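Local coordinates for YesW protein (Bacillus subtilis, PDB 2Z8S) that cleaves the rhamnogalacturonan backbone of plant cell-wall pectin by endo-type elimination, with calcium or manganese required for activity, at residues G175-Q180 against N555-Q560; S139-Q144 against V265-A270; A114-V119 against A493-K498. All coordinates share one frame; numbering follows the deposited sequence.

Contact 1 (G175-Q180 against N555-Q560); sequences GAHYTQ and NIAYNQ. With CA (calcium ion), chain F; ADA (alpha-D-galactopyranuronic acid), chain C.
Two irregular loops meet where the CA atoms of His177 and Ala557 come within 4.8 Å, and Ala557 CA directs its hydrogen at the carbonyl O of Ala176. His177 and Tyr558 make the one hydrogen bond across the contact and stack as well. His177 NE2 donates to Tyr558 OH over 2.9 Å, the hydroxyl lying almost exactly in the imidazole plane. The imidazole sets its edge, CE1 foremost, against one face of the phenol in an offset edge-to-face pair with planes 69° apart. Tyr558 OH in turn donates to O6B of the chain C galacturonate at 2.8 Å, so the NE2-H of His177 probably helps to orient a hydroxyl that binds the sugar. Ala176 CB touches Tyr558 CE1, while the Gln180 chain, bent at chi2 (-42°), crosses Ile556 at about a right angle, CB 3.7 Å from Ile556 CG2. The loop 555-560 wraps a calcium ion through Asn555 O, Ala557 O at 2.2 Å and Asn559 OD1; a metal-bound water donates to Ala176 O, linking the ion to the other loop. Leu269 of strand 268-273 touches Ile556 and Ala557, His326 packs against both rings, and Met182 of strand 182-184 meets Asn555 and Ile556.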
loop_
_atom_site.group_PDB
_atom_site.type_symbol
_atom_site.label_atom_id
_atom_site.label_comp_id
_atom_site.label_asym_id
_atom_site.label_seq_id
_atom_site.Cartn_x
_atom_site.Cartn_y
_atom_site.Cartn_z
ATOM N N GLY A 175 14.565 -8.166 5.551
ATOM C CA GLY A 175 13.859 -9.049 4.640
ATOM C C GLY A 175 12.417 -8.656 4.472
ATOM O O GLY A 175 11.840 -8.009 5.345
ATOM N N ALA A 176 11.847 -9.053 3.343
ATOM C CA ALA A 176 10.460 -8.761 2.988
ATOM C C ALA A 176 9.448 -9.050 4.106
ATOM O O ALA A 176 8.450 -8.345 4.249
ATOM C CB ALA A 176 10.072 -9.543 1.737
ATOM N N HIS A 177 9.704 -10.099 4.882
ATOM C CA HIS A 177 8.691 -10.615 5.788
ATOM C C HIS A 177 8.862 -10.158 7.211
ATOM O O HIS A 177 7.971 -10.354 8.041
ATOM C CB HIS A 177 8.637 -12.126 5.687
ATOM C CG HIS A 177 8.314 -12.592 4.312
ATOM N ND1 HIS A 177 7.061 -12.440 3.759
ATOM C CD2 HIS A 177 9.092 -13.144 3.350
ATOM C CE1 HIS A 177 7.070 -12.918 2.527
ATOM N NE2 HIS A 177 8.292 -13.344 2.252
ATOM N N TYR A 178 10.005 -9.529 7.464
ATOM C CA TYR A 178 10.356 -9.018 8.780
ATOM C C TYR A 178 9.676 -7.683 9.113
ATOM O O TYR A 178 8.592 -7.691 9.688
ATOM C CB TYR A 178 11.885 -8.989 8.933
ATOM C CG TYR A 178 12.456 -10.378 8.870
ATOM C CD1 TYR A 178 12.480 -11.192 10.015
ATOM C CD2 TYR A 178 12.919 -10.914 7.665
ATOM C CE1 TYR A 178 12.973 -12.468 9.961
ATOM C CE2 TYR A 178 13.404 -12.207 7.609
ATOM C CZ TYR A 178 13.420 -12.972 8.759
ATOM O OH TYR A 178 13.904 -14.242 8.741
ATOM N N THR A 179 10.296 -6.557 8.750
ATOM C CA THR A 179 9.726 -5.227 9.009
ATOM C C THR A 179 8.514 -4.902 8.136
ATOM O O THR A 179 8.609 -4.792 6.906
ATOM C CB THR A 179 10.776 -4.112 8.840
ATOM O OG1 THR A 179 11.845 -4.322 9.763
ATOM C CG2 THR A 179 10.171 -2.732 9.078
ATOM N N GLN A 180 7.369 -4.749 8.791
ATOM C CA GLN A 180 6.184 -4.236 8.133
ATOM C C GLN A 180 5.860 -2.923 8.808
ATOM O O GLN A 180 5.428 -2.889 9.969
ATOM C CB GLN A 180 5.012 -5.220 8.241
ATOM C CG GLN A 180 5.326 -6.680 7.880
ATOM C CD GLN A 180 6.214 -6.838 6.632
ATOM O OE1 GLN A 180 6.947 -7.830 6.503
ATOM N NE2 GLN A 180 6.164 -5.855 5.726
ATOM N N ASN A 555 3.488 -1.797 1.428
ATOM C CA ASN A 555 4.832 -2.262 1.723
ATOM C C ASN A 555 4.871 -3.653 2.312
ATOM O O ASN A 555 5.868 -4.334 2.173
ATOM C CB ASN A 555 5.570 -1.294 2.667
ATOM C CG ASN A 555 5.027 -1.329 4.106
ATOM O OD1 ASN A 555 4.061 -0.641 4.432
ATOM N ND2 ASN A 555 5.655 -2.123 4.961
ATOM N N ILE A 556 3.807 -4.077 2.989
ATOM C CA ILE A 556 3.949 -5.257 3.838
ATOM C C ILE A 556 4.240 -6.481 2.994
ATOM O O ILE A 556 3.700 -6.609 1.897
ATOM C CB ILE A 556 2.764 -5.487 4.821
ATOM C CG1 ILE A 556 1.511 -5.950 4.080
ATOM C CG2 ILE A 556 2.513 -4.242 5.660
ATOM C CD1 ILE A 556 0.622 -6.826 4.900
ATOM N N ALA A 557 5.124 -7.343 3.498
ATOM C CA ALA A 557 5.456 -8.622 2.874
ATOM C C ALA A 557 5.489 -8.536 1.348
ATOM O O ALA A 557 6.254 -7.748 0.800
ATOM C CB ALA A 557 4.507 -9.695 3.342
ATOM N N TYR A 558 4.658 -9.315 0.664
ATOM C CA TYR A 558 4.604 -9.239 -0.784
ATOM C C TYR A 558 3.582 -8.238 -1.244
ATOM O O TYR A 558 2.375 -8.515 -1.263
ATOM C CB TYR A 558 4.369 -10.598 -1.421
ATOM C CG TYR A 558 5.496 -11.547 -1.170
ATOM C CD1 TYR A 558 6.789 -11.077 -0.929
ATOM C CD2 TYR A 558 5.282 -12.920 -1.187
ATOM C CE1 TYR A 558 7.835 -11.951 -0.692
ATOM C CE2 TYR A 558 6.325 -13.813 -0.951
ATOM C CZ TYR A 558 7.594 -13.322 -0.710
ATOM O OH TYR A 558 8.615 -14.203 -0.477
ATOM N N ASN A 559 4.106 -7.079 -1.648
ATOM C CA ASN A 559 3.311 -5.903 -1.973
ATOM C C ASN A 559 2.200 -6.175 -2.953
ATOM O O ASN A 559 2.452 -6.614 -4.083
ATOM C CB ASN A 559 4.205 -4.783 -2.479
ATOM C CG ASN A 559 5.397 -4.580 -1.607
ATOM O OD1 ASN A 559 5.835 -5.500 -0.917
ATOM N ND2 ASN A 559 5.935 -3.382 -1.618
ATOM N N GLN A 560 0.967 -5.927 -2.499
ATOM C CA GLN A 560 -0.199 -6.001 -3.371
ATOM C C GLN A 560 -0.606 -4.605 -3.797
ATOM O O GLN A 560 -0.282 -3.628 -3.114
ATOM C CB GLN A 560 -1.358 -6.719 -2.692
ATOM C CG GLN A 560 -1.093 -8.167 -2.403
ATOM C CD GLN A 560 -0.544 -8.922 -3.598
ATOM O OE1 GLN A 560 0.636 -9.274 -3.624
ATOM N NE2 GLN A 560 -1.393 -9.185 -4.586
HETATM CA CA CA F . 7.255 -5.766 0.888
HETATM C C1 ADA C . 12.274 -16.782 -2.763
HETATM C C2 ADA C . 11.935 -15.801 -3.901
HETATM C C3 ADA C . 10.832 -14.826 -3.432
HETATM C C4 ADA C . 9.577 -15.628 -3.096
HETATM C C5 ADA C . 9.953 -16.485 -1.866
HETATM C C6 ADA C . 8.758 -17.329 -1.395
HETATM O O1 ADA C . 13.029 -16.172 -1.722
HETATM O O2 ADA C . 13.109 -15.110 -4.354
HETATM O O3 ADA C . 10.520 -13.839 -4.424
HETATM O O4 ADA C . 9.223 -16.412 -4.261
HETATM O O5 ADA C . 11.082 -17.367 -2.136
HETATM O O6B ADA C . 7.721 -16.750 -1.020
HETATM O O6A ADA C . 8.879 -18.563 -1.413
HETATM O O HOH W 1 8.244 -6.003 3.101
HETATM O O HOH W 2 7.707 -3.532 4.742
HETATM O O HOH W 3 9.374 -6.822 0.182
#

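Contact 2 (S139-Q144 against V265-A270); sequences SKDNSQ and VDRFLA. With ADA (alpha-D-galactopyranuronic acid), chain C.
Asn142 and Arg267 pack together where a type I turn, Asp141 to Gln144, with an Asx turn, meets the residues leading into strand 268-273 of the propeller-like domain. Among the hydrogen bonds, Asn142 ND2 donates to Asp266 O at 2.6 Å, with the oxygen in the amide plane but the N-H arriving 81° out of the carbonyl plane; Asn263 O is a second acceptor for ND2. Asp141 OD2 receives Ser143 N at 2.8 Å and Ser143 OG from opposite faces of the carboxylate. In packing, Asn142 CB and CG lie over one face of the Arg267 guanidinium, CB 3.4 Å from NH2. The charged pairing is looser, a long salt bridge between Asp141 OD2 and Arg267 NH2, whose stronger partner is Asn263 OD1. With CG trans to N, chi1 178°, Asp141 turns OD2 back to Ser143 and leaves OD1 for a water that meets the sugar. Replacing this aspartate by alanine would probably leave Ser143 N and OG without their shared acceptor and the bridging water without one of its partners. That water bridges protein and sugar, donating to Asp141 OD1 and to galacturonate O6B of chain C and accepting from Arg267 NH1 at 2.6 Å.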
loop_
_atom_site.group_PDB
_atom_site.type_symbol
_atom_site.label_atom_id
_atom_site.label_comp_id
_atom_site.label_asym_id
_atom_site.label_seq_id
_atom_site.Cartn_x
_atom_site.Cartn_y
_atom_site.Cartn_z
ATOM N N SER A 139 19.810 -8.908 2.534
ATOM C CA SER A 139 18.491 -9.178 3.123
ATOM C C SER A 139 17.971 -10.564 2.730
ATOM O O SER A 139 18.300 -11.076 1.670
ATOM C CB SER A 139 17.482 -8.092 2.766
ATOM O OG SER A 139 17.194 -8.101 1.390
ATOM N N LYS A 140 17.159 -11.162 3.595
ATOM C CA LYS A 140 16.870 -12.597 3.513
ATOM C C LYS A 140 15.387 -12.957 3.587
ATOM O O LYS A 140 14.631 -12.404 4.395
ATOM C CB LYS A 140 17.622 -13.345 4.626
ATOM C CG LYS A 140 19.161 -13.297 4.551
ATOM C CD LYS A 140 19.708 -14.153 3.427
ATOM C CE LYS A 140 21.221 -14.304 3.530
ATOM N NZ LYS A 140 21.969 -13.232 2.830
ATOM N N ASP A 141 14.976 -13.898 2.743
ATOM C CA ASP A 141 13.677 -14.527 2.914
ATOM C C ASP A 141 13.760 -15.363 4.180
ATOM O O ASP A 141 14.850 -15.770 4.597
ATOM C CB ASP A 141 13.338 -15.426 1.736
ATOM C CG ASP A 141 12.012 -16.134 1.918
ATOM O OD1 ASP A 141 10.968 -15.515 1.622
ATOM O OD2 ASP A 141 12.012 -17.308 2.352
ATOM N N ASN A 142 12.616 -15.606 4.800
ATOM C CA ASN A 142 12.589 -16.363 6.040
ATOM C C ASN A 142 13.194 -17.755 5.924
ATOM O O ASN A 142 13.694 -18.287 6.907
ATOM C CB ASN A 142 11.181 -16.419 6.603
ATOM C CG ASN A 142 10.741 -15.097 7.173
ATOM O OD1 ASN A 142 11.119 -14.035 6.671
ATOM N ND2 ASN A 142 9.942 -15.147 8.228
ATOM N N SER A 143 13.177 -18.319 4.720
ATOM C CA SER A 143 13.778 -19.627 4.463
ATOM C C SER A 143 15.320 -19.631 4.405
ATOM O O SER A 143 15.939 -20.685 4.577
ATOM C CB SER A 143 13.221 -20.205 3.166
ATOM O OG SER A 143 13.684 -19.443 2.069
ATOM N N GLN A 144 15.934 -18.474 4.156
ATOM C CA GLN A 144 17.394 -18.379 3.969
ATOM C C GLN A 144 18.114 -17.949 5.229
ATOM O O GLN A 144 17.805 -16.896 5.792
ATOM C CB GLN A 144 17.748 -17.348 2.904
ATOM C CG GLN A 144 17.391 -17.701 1.490
ATOM C CD GLN A 144 16.995 -16.472 0.691
ATOM O OE1 GLN A 144 17.469 -15.359 0.949
ATOM N NE2 GLN A 144 16.107 -16.665 -0.284
ATOM N N VAL A 265 7.942 -18.329 12.159
ATOM C CA VAL A 265 7.815 -17.455 13.321
ATOM C C VAL A 265 7.838 -15.982 12.906
ATOM O O VAL A 265 7.155 -15.139 13.496
ATOM C CB VAL A 265 8.934 -17.735 14.363
ATOM C CG1 VAL A 265 10.317 -17.643 13.726
ATOM C CG2 VAL A 265 8.833 -16.777 15.549
ATOM N N ASP A 266 8.626 -15.689 11.882
ATOM C CA ASP A 266 8.889 -14.320 11.500
ATOM C C ASP A 266 8.127 -13.895 10.253
ATOM O O ASP A 266 8.653 -13.164 9.410
ATOM C CB ASP A 266 10.388 -14.118 11.327
ATOM C CG ASP A 266 11.135 -14.136 12.640
ATOM O OD1 ASP A 266 10.497 -13.949 13.710
ATOM O OD2 ASP A 266 12.375 -14.324 12.585
ATOM N N ARG A 267 6.879 -14.342 10.166
ATOM C CA ARG A 267 6.008 -14.035 9.042
ATOM C C ARG A 267 5.027 -12.916 9.414
ATOM O O ARG A 267 3.872 -13.146 9.766
ATOM C CB ARG A 267 5.276 -15.296 8.588
ATOM C CG ARG A 267 6.178 -16.340 7.963
ATOM C CD ARG A 267 6.640 -15.896 6.605
ATOM N NE ARG A 267 7.636 -16.805 6.050
ATOM C CZ ARG A 267 8.038 -16.807 4.780
ATOM N NH1 ARG A 267 7.532 -15.937 3.903
ATOM N NH2 ARG A 267 8.961 -17.683 4.390
ATOM N N PHE A 268 5.508 -11.691 9.316
ATOM C CA PHE A 268 4.746 -10.561 9.780
ATOM C C PHE A 268 3.900 -9.958 8.704
ATOM O O PHE A 268 4.250 -9.988 7.529
ATOM C CB PHE A 268 5.669 -9.511 10.380
ATOM C CG PHE A 268 6.524 -10.044 11.486
ATOM C CD1 PHE A 268 6.007 -10.196 12.760
ATOM C CD2 PHE A 268 7.836 -10.431 11.242
ATOM C CE1 PHE A 268 6.790 -10.693 13.777
ATOM C CE2 PHE A 268 8.624 -10.930 12.254
ATOM C CZ PHE A 268 8.101 -11.063 13.524
ATOM N N LEU A 269 2.750 -9.458 9.123
ATOM C CA LEU A 269 1.926 -8.629 8.287
ATOM C C LEU A 269 1.443 -7.532 9.197
ATOM O O LEU A 269 1.457 -7.671 10.418
ATOM C CB LEU A 269 0.747 -9.403 7.700
ATOM C CG LEU A 269 1.006 -10.556 6.733
ATOM C CD1 LEU A 269 -0.301 -11.228 6.356
ATOM C CD2 LEU A 269 1.725 -10.072 5.490
ATOM N N ALA A 270 1.045 -6.422 8.604
ATOM C CA ALA A 270 0.609 -5.298 9.376
ATOM C C ALA A 270 -0.447 -4.596 8.576
ATOM O O ALA A 270 -0.470 -4.687 7.353
ATOM C CB ALA A 270 1.771 -4.381 9.677
HETATM C C1 ADA C . 12.274 -16.782 -2.763
HETATM C C2 ADA C . 11.935 -15.801 -3.901
HETATM C C3 ADA C . 10.832 -14.826 -3.432
HETATM C C4 ADA C . 9.577 -15.628 -3.096
HETATM C C5 ADA C . 9.953 -16.485 -1.866
HETATM C C6 ADA C . 8.758 -17.329 -1.395
HETATM O O1 ADA C . 13.029 -16.172 -1.722
HETATM O O2 ADA C . 13.109 -15.110 -4.354
HETATM O O3 ADA C . 10.520 -13.839 -4.424
HETATM O O4 ADA C . 9.223 -16.412 -4.261
HETATM O O5 ADA C . 11.082 -17.367 -2.136
HETATM O O6B ADA C . 7.721 -16.750 -1.020
HETATM O O6A ADA C . 8.879 -18.563 -1.413
HETATM O O HOH W 4 8.611 -16.159 1.505
#

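Contact 3 (A114-V119 against A493-K498); sequences ANDASV and ANNGTK. With CA (calcium ion), chain F; ADA (alpha-D-galactopyranuronic acid), chain B.
The calcium site beside the substrate cleft is built partly from strand 109-120, and here its residues Asn115 and Asp116 meet the loop that follows strand 491-492. Asn495 bridges the two with its amide: OD1 accepts from Asn115 ND2 at 2.9 Å, and ND2 donates to Asp116 OD1 at 3.0 Å. The second bond uses the syn lone pair of the carboxylate, whose plane stands at 89° to the amide, whereas Asn115 ND2 approaches above the Asn495 carbonyl plane. A chi1 of -164° swings the Asn115 amide out beside its own carbonyl carbon, toward Asn495, and its OD1 receives the backbone N of Asp116. The Asn494 and Asn115 side chains run antiparallel alongside each other, amide planes 34° apart, with Asn494 CB 3.5 Å from Asn115 ND2. Asp116 divides its labour: OD2 binds calcium at 2.2 Å and also accepts from Lys133 NZ, while OD1 accepts from Asn495 ND2. Farther along the loop, Lys498 NZ donates to ring oxygen O5 of the chain B galacturonate at 2.8 Å and to its carboxylate O6B. Asn115, Asn495 and Thr497 are substrate-binding residues. With both carboxylate oxygens engaged, the rotation of Asp116 is fixed, and the Asn495 amide ties the metal ligand directly to the loop that grips the sugar.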
loop_
_atom_site.group_PDB
_atom_site.type_symbol
_atom_site.label_atom_id
_atom_site.label_comp_id
_atom_site.label_asym_id
_atom_site.label_seq_id
_atom_site.Cartn_x
_atom_site.Cartn_y
_atom_site.Cartn_z
ATOM N N ALA A 114 17.205 1.489 -1.979
ATOM C CA ALA A 114 15.907 1.965 -1.508
ATOM C C ALA A 114 14.821 0.946 -1.858
ATOM O O ALA A 114 14.749 0.454 -2.984
ATOM C CB ALA A 114 15.590 3.322 -2.090
ATOM N N ASN A 115 13.986 0.622 -0.881
ATOM C CA ASN A 115 13.044 -0.464 -1.028
ATOM C C ASN A 115 11.581 -0.011 -0.900
ATOM O O ASN A 115 11.186 1.002 -1.484
ATOM C CB ASN A 115 13.400 -1.556 -0.016
ATOM C CG ASN A 115 12.755 -2.865 -0.335
ATOM O OD1 ASN A 115 11.727 -3.206 0.238
ATOM N ND2 ASN A 115 13.336 -3.606 -1.273
ATOM N N ASP A 116 10.780 -0.771 -0.153
ATOM C CA ASP A 116 9.368 -0.455 0.076
ATOM C C ASP A 116 9.178 0.919 0.698
ATOM O O ASP A 116 9.919 1.328 1.588
ATOM C CB ASP A 116 8.726 -1.506 0.985
ATOM C CG ASP A 116 8.638 -2.873 0.340
ATOM O OD1 ASP A 116 8.889 -3.006 -0.882
ATOM O OD2 ASP A 116 8.315 -3.830 1.066
ATOM N N ALA A 117 8.179 1.637 0.222
ATOM C CA ALA A 117 7.855 2.916 0.820
ATOM C C ALA A 117 6.434 2.919 1.333
ATOM O O ALA A 117 5.621 2.036 1.002
ATOM C CB ALA A 117 8.068 4.051 -0.156
ATOM N N SER A 118 6.164 3.901 2.182
ATOM C CA SER A 118 4.824 4.228 2.579
ATOM C C SER A 118 4.747 5.741 2.639
ATOM O O SER A 118 5.777 6.429 2.604
ATOM C CB SER A 118 4.502 3.608 3.930
ATOM O OG SER A 118 3.136 3.808 4.253
ATOM N N VAL A 119 3.531 6.265 2.704
ATOM C CA VAL A 119 3.356 7.700 2.804
ATOM C C VAL A 119 2.526 8.076 4.008
ATOM O O VAL A 119 1.642 7.333 4.434
ATOM C CB VAL A 119 2.711 8.305 1.564
ATOM C CG1 VAL A 119 3.728 8.433 0.453
ATOM C CG2 VAL A 119 1.503 7.490 1.148
ATOM N N ALA A 493 12.492 -1.498 -10.003
ATOM C CA ALA A 493 11.606 -2.008 -8.985
ATOM C C ALA A 493 12.462 -2.741 -7.971
ATOM O O ALA A 493 13.688 -2.779 -8.095
ATOM C CB ALA A 493 10.591 -2.931 -9.606
ATOM N N ASN A 494 11.825 -3.314 -6.958
ATOM C CA ASN A 494 12.555 -3.908 -5.847
ATOM C C ASN A 494 12.097 -5.316 -5.610
ATOM O O ASN A 494 11.255 -5.833 -6.337
ATOM C CB ASN A 494 12.337 -3.094 -4.570
ATOM C CG ASN A 494 12.387 -1.590 -4.812
ATOM O OD1 ASN A 494 11.491 -0.847 -4.386
ATOM N ND2 ASN A 494 13.434 -1.136 -5.503
ATOM N N ASN A 495 12.658 -5.933 -4.580
ATOM C CA ASN A 495 12.189 -7.223 -4.097
ATOM C C ASN A 495 12.365 -8.349 -5.097
ATOM O O ASN A 495 11.591 -9.307 -5.111
ATOM C CB ASN A 495 10.744 -7.109 -3.622
ATOM C CG ASN A 495 10.585 -6.079 -2.539
ATOM O OD1 ASN A 495 11.527 -5.795 -1.807
ATOM N ND2 ASN A 495 9.397 -5.502 -2.428
ATOM N N GLY A 496 13.405 -8.221 -5.923
ATOM C CA GLY A 496 13.769 -9.252 -6.887
ATOM C C GLY A 496 12.686 -9.427 -7.929
ATOM O O GLY A 496 12.304 -8.461 -8.611
ATOM N N THR A 497 12.175 -10.653 -8.028
ATOM C CA THR A 497 11.185 -11.017 -9.047
ATOM C C THR A 497 9.757 -10.586 -8.697
ATOM O O THR A 497 8.858 -10.645 -9.558
ATOM C CB THR A 497 11.229 -12.524 -9.359
ATOM O OG1 THR A 497 11.122 -13.266 -8.142
ATOM C CG2 THR A 497 12.544 -12.882 -10.050
ATOM N N LYS A 498 9.544 -10.162 -7.446
ATOM C CA LYS A 498 8.287 -9.522 -7.068
ATOM C C LYS A 498 8.168 -8.211 -7.817
ATOM O O LYS A 498 7.064 -7.777 -8.143
ATOM C CB LYS A 498 8.216 -9.263 -5.574
ATOM C CG LYS A 498 8.131 -10.509 -4.753
ATOM C CD LYS A 498 6.818 -11.226 -4.986
ATOM C CE LYS A 498 6.827 -12.548 -4.249
ATOM N NZ LYS A 498 5.671 -13.413 -4.618
HETATM CA CA CA F . 7.255 -5.766 0.888
HETATM C C1 ADA B . 7.804 -16.540 -4.489
HETATM C C2 ADA B . 7.513 -17.895 -5.160
HETATM C C3 ADA B . 8.152 -17.936 -6.575
HETATM C C4 ADA B . 7.766 -16.690 -7.386
HETATM C C5 ADA B . 8.176 -15.461 -6.588
HETATM C C6 ADA B . 7.831 -14.226 -7.377
HETATM O O2 ADA B . 8.040 -18.957 -4.354
HETATM O O3 ADA B . 7.783 -19.126 -7.284
HETATM O O4 ADA B . 6.349 -16.640 -7.592
HETATM O O5 ADA B . 7.433 -15.452 -5.345
HETATM O O6B ADA B . 6.629 -13.890 -7.437
HETATM O O6A ADA B . 8.777 -13.628 -7.918
HETATM O O HOH W 1 8.244 -6.003 3.101
HETATM O O HOH W 3 9.374 -6.822 0.182
#

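All three contacts are largely buried, though contact 2 lies farther out, its centre about 18 Å from the centre of the chain, against about 10 and 11 Å, and includes the exposed Ser143. Contacts 1 and 3 share one calcium ion and two of its waters: loop 555-560 supplies three ligands and strand 114-119 the aspartate, with Asn559 ND2 probably donating to Asp116 OD1. Contacts 1 and 2 instead share the chain C galacturonate and abut through His177 O and Phe268 N, a probable hydrogen bond. The two inner contacts border the calcium, joined by a histidine-tyrosine pair and by amide hydrogen bonds respectively, whereas the outer one relies on a turn, a guanidinium and a bridging water.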